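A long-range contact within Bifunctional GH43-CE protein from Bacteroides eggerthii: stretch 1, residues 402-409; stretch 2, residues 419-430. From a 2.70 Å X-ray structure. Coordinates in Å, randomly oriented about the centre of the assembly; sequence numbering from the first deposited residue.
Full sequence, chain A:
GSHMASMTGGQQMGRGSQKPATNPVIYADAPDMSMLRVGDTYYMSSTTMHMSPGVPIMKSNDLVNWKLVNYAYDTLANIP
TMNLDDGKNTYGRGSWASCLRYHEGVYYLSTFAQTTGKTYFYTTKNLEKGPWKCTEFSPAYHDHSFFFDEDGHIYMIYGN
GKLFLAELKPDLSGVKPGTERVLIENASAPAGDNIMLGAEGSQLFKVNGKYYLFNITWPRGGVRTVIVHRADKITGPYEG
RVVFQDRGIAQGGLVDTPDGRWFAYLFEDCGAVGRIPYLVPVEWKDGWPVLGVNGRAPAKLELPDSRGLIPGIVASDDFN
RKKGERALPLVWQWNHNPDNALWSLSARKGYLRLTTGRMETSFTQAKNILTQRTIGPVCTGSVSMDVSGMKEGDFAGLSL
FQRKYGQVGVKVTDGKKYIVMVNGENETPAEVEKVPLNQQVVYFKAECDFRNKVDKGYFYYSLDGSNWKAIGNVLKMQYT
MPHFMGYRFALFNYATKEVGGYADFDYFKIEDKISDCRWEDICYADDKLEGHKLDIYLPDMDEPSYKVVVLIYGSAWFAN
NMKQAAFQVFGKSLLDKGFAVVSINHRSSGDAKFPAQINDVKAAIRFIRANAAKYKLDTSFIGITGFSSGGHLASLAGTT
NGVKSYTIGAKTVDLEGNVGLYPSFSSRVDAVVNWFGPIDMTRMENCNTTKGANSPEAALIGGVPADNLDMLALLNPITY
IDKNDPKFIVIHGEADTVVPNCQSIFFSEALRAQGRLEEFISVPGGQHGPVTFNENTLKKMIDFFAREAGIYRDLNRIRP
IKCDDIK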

# COMPACT_ATOMS: atom_id res chain seq x y z
N GLN A 402 2.30 5.23 -8.31
CA GLN A 402 1.91 6.61 -8.60
C GLN A 402 3.11 7.52 -8.31
O GLN A 402 4.25 7.11 -8.52
N ARG A 403 2.87 8.77 -7.87
CA ARG A 403 3.93 9.70 -7.52
C ARG A 403 4.62 9.18 -6.26
O ARG A 403 5.84 9.08 -6.22
N LYS A 404 3.80 8.89 -5.25
CA LYS A 404 4.20 8.23 -4.03
C LYS A 404 4.07 6.72 -4.22
O LYS A 404 3.09 6.12 -3.80
N TYR A 405 5.09 6.13 -4.87
CA TYR A 405 5.08 4.74 -5.33
C TYR A 405 5.76 3.84 -4.30
O TYR A 405 6.32 4.33 -3.33
N GLY A 406 5.71 2.53 -4.56
CA GLY A 406 6.45 1.52 -3.83
C GLY A 406 6.93 0.41 -4.75
O GLY A 406 6.14 -0.17 -5.47
N GLN A 407 8.24 0.13 -4.71
CA GLN A 407 8.89 -0.87 -5.58
C GLN A 407 9.24 -2.12 -4.76
O GLN A 407 9.24 -2.09 -3.54
N VAL A 408 9.50 -3.21 -5.49
CA VAL A 408 10.15 -4.40 -4.97
C VAL A 408 10.69 -5.18 -6.18
O VAL A 408 9.90 -5.56 -7.06
N GLY A 409 12.01 -5.40 -6.22
CA GLY A 409 12.67 -5.96 -7.40
C GLY A 409 14.12 -6.33 -7.17
O GLY A 409 14.67 -6.12 -6.09
N ILE A 419 17.74 -8.52 -3.84
CA ILE A 419 16.31 -8.25 -3.74
C ILE A 419 16.15 -7.00 -2.86
O ILE A 419 16.74 -6.93 -1.80
N VAL A 420 15.34 -6.04 -3.32
CA VAL A 420 15.25 -4.71 -2.72
C VAL A 420 13.79 -4.23 -2.73
O VAL A 420 13.05 -4.52 -3.67
N MET A 421 13.39 -3.53 -1.66
CA MET A 421 12.20 -2.69 -1.64
C MET A 421 12.64 -1.23 -1.55
O MET A 421 13.59 -0.90 -0.85
N VAL A 422 11.89 -0.36 -2.24
CA VAL A 422 12.01 1.08 -2.12
C VAL A 422 10.64 1.62 -1.70
O VAL A 422 9.60 1.08 -2.09
N ASN A 423 10.65 2.69 -0.89
CA ASN A 423 9.45 3.43 -0.50
C ASN A 423 9.61 4.89 -0.93
O ASN A 423 10.38 5.64 -0.32
N GLY A 424 8.85 5.29 -1.96
CA GLY A 424 8.91 6.63 -2.56
C GLY A 424 7.80 7.56 -2.09
O GLY A 424 7.48 8.51 -2.80
N GLU A 425 7.24 7.30 -0.90
CA GLU A 425 6.24 8.18 -0.27
C GLU A 425 6.77 9.62 -0.23
O GLU A 425 6.12 10.54 -0.74
N ASN A 426 7.94 9.79 0.39
CA ASN A 426 8.63 11.07 0.50
C ASN A 426 9.35 11.37 -0.82
O ASN A 426 9.40 10.51 -1.71
N GLU A 427 9.92 12.58 -0.93
CA GLU A 427 10.45 13.12 -2.20
C GLU A 427 11.55 12.19 -2.74
O GLU A 427 11.44 11.70 -3.86
N THR A 428 12.59 11.96 -1.93
CA THR A 428 13.67 11.06 -2.28
C THR A 428 13.22 9.62 -2.03
O THR A 428 12.64 9.33 -0.99
N PRO A 429 13.45 8.69 -2.98
CA PRO A 429 13.20 7.27 -2.74
C PRO A 429 14.12 6.70 -1.65
O PRO A 429 15.24 7.19 -1.45
N ALA A 430 13.62 5.68 -0.94
CA ALA A 430 14.26 5.14 0.24
C ALA A 430 14.31 3.61 0.14
O ALA A 430 13.28 2.94 0.26

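Two adjacent antiparallel strands, joined mainly through their backbones, with a tyrosine ring laid over a glycine at one end, make this contact a compact example of how side chains fill in around a β ladder. Main-chain hydrogen bonds set the register: Gly 409 N reaches Val 420 O at 2.9 Å, the return bond from Val 420 N to Gly 409 O is equally short, and Gln 407 N donates to Val 422 O at 3.1 Å. Because side chains alternate along such strands, Gln 407, Val 420 and Val 422 share one face of the sheet, while Val 408, Met 421 and Asn 423 occupy the other.

On the first face, Gln 407 (chi1 m, chi2 t) lies beside Val 422 (t), with Gln 407 OE1 3.5 Å from Val 422 CB; this is packing, and NE2 finds its hydrogen bond elsewhere in the structure. Val 420, also t, faces Gly 409, which offers no side chain in return. On the second face lie Val 408 (p) and Met 421, whose side chain is extended, with all three chi angles t; their backbones come close, Val 408 CA to Met 421 CA 4.3 Å, but their side chains do not touch.

The tyrosine shows that the CA-to-CB direction need not decide where a side chain ends. That bond points away in Tyr 405, yet with chi1 p and chi2 at -99° the ring returns to the other stretch. Gly 424 CA sits over one ring face, and a CB there would fall 2.8 Å from Tyr 405 CE2, a clash that the glycine avoids. The CA-to-CB bond of Lys 404 points sideways, and with chi1 m and the rest t its CD comes 3.2 Å from Glu 425 O. Within the second stretch, Asn 423 (t) braces the turn: its OD1 accepts from Glu 425 N at 3.0 Å, and its ND2 donates to Glu 425 OE2 at 3.2 Å.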

# COMPACT_ATOMS: atom_id res chain seq x y z
CB GLN A 402 0.64 7.01 -7.85
CG GLN A 402 -0.16 8.08 -8.58
CD GLN A 402 -1.28 8.64 -7.75
OE1 GLN A 402 -2.12 7.91 -7.24
NE2 GLN A 402 -1.30 9.96 -7.61
CB ARG A 403 3.38 11.10 -7.29
CG ARG A 403 4.41 12.12 -6.81
CD ARG A 403 3.75 13.36 -6.24
NE ARG A 403 4.68 14.47 -6.11
CZ ARG A 403 4.89 15.40 -7.04
NH1 ARG A 403 4.19 15.39 -8.17
NH2 ARG A 403 5.79 16.35 -6.84
CB LYS A 404 3.35 8.75 -2.87
CG LYS A 404 3.45 10.25 -2.65
CD LYS A 404 3.00 10.71 -1.29
CE LYS A 404 3.29 12.17 -1.05
NZ LYS A 404 2.73 12.62 0.25
CB TYR A 405 5.79 4.61 -6.68
CG TYR A 405 7.20 5.16 -6.71
CD1 TYR A 405 7.46 6.41 -7.23
CD2 TYR A 405 8.27 4.42 -6.23
CE1 TYR A 405 8.75 6.93 -7.26
CE2 TYR A 405 9.56 4.91 -6.26
CZ TYR A 405 9.81 6.18 -6.78
OH TYR A 405 11.07 6.69 -6.82
CB GLN A 407 10.16 -0.29 -6.20
CG GLN A 407 9.89 0.85 -7.17
CD GLN A 407 11.16 1.51 -7.67
OE1 GLN A 407 12.00 1.96 -6.89
NE2 GLN A 407 11.28 1.58 -8.99
CB VAL A 408 9.22 -5.27 -4.10
CG1 VAL A 408 8.05 -5.85 -4.89
CG2 VAL A 408 9.98 -6.38 -3.40
CB ILE A 419 15.55 -9.46 -3.16
CG1 ILE A 419 15.67 -10.69 -4.07
CG2 ILE A 419 14.10 -9.09 -2.88
CD1 ILE A 419 15.06 -11.94 -3.49
CB VAL A 420 16.18 -3.72 -3.46
CG1 VAL A 420 15.90 -2.27 -3.09
CG2 VAL A 420 17.65 -4.05 -3.24
CB MET A 421 11.30 -2.98 -0.44
CG MET A 421 10.43 -1.78 -0.08
SD MET A 421 9.18 -2.06 1.19
CE MET A 421 7.98 -0.82 0.70
CB VAL A 422 12.50 1.70 -3.44
CG1 VAL A 422 12.52 3.22 -3.39
CG2 VAL A 422 13.87 1.17 -3.84
CB ASN A 423 9.16 3.30 0.99
CG ASN A 423 7.91 4.04 1.43
OD1 ASN A 423 7.80 5.25 1.21
ND2 ASN A 423 6.99 3.34 2.06
CB GLU A 425 5.92 7.74 1.15
CG GLU A 425 4.93 6.59 1.23
CD GLU A 425 4.47 6.27 2.64
OE1 GLU A 425 4.13 7.21 3.38
OE2 GLU A 425 4.44 5.07 2.98
CB ASN A 426 9.57 11.09 1.72
CG ASN A 426 8.83 11.22 3.03
OD1 ASN A 426 8.45 12.32 3.43
ND2 ASN A 426 8.65 10.11 3.72
CB GLU A 427 11.00 14.54 -2.04
CG GLU A 427 10.11 15.48 -1.25
CD GLU A 427 10.54 15.69 0.20
OE1 GLU A 427 10.97 14.71 0.85
OE2 GLU A 427 10.46 16.84 0.66
CB THR A 428 14.96 11.39 -1.52
OG1 THR A 428 14.69 11.35 -0.12
CG2 THR A 428 15.53 12.74 -1.88
CB PRO A 429 13.43 6.59 -4.11
CG PRO A 429 14.26 7.58 -4.91
CD PRO A 429 13.93 8.95 -4.35
CB ALA A 430 13.49 5.60 1.46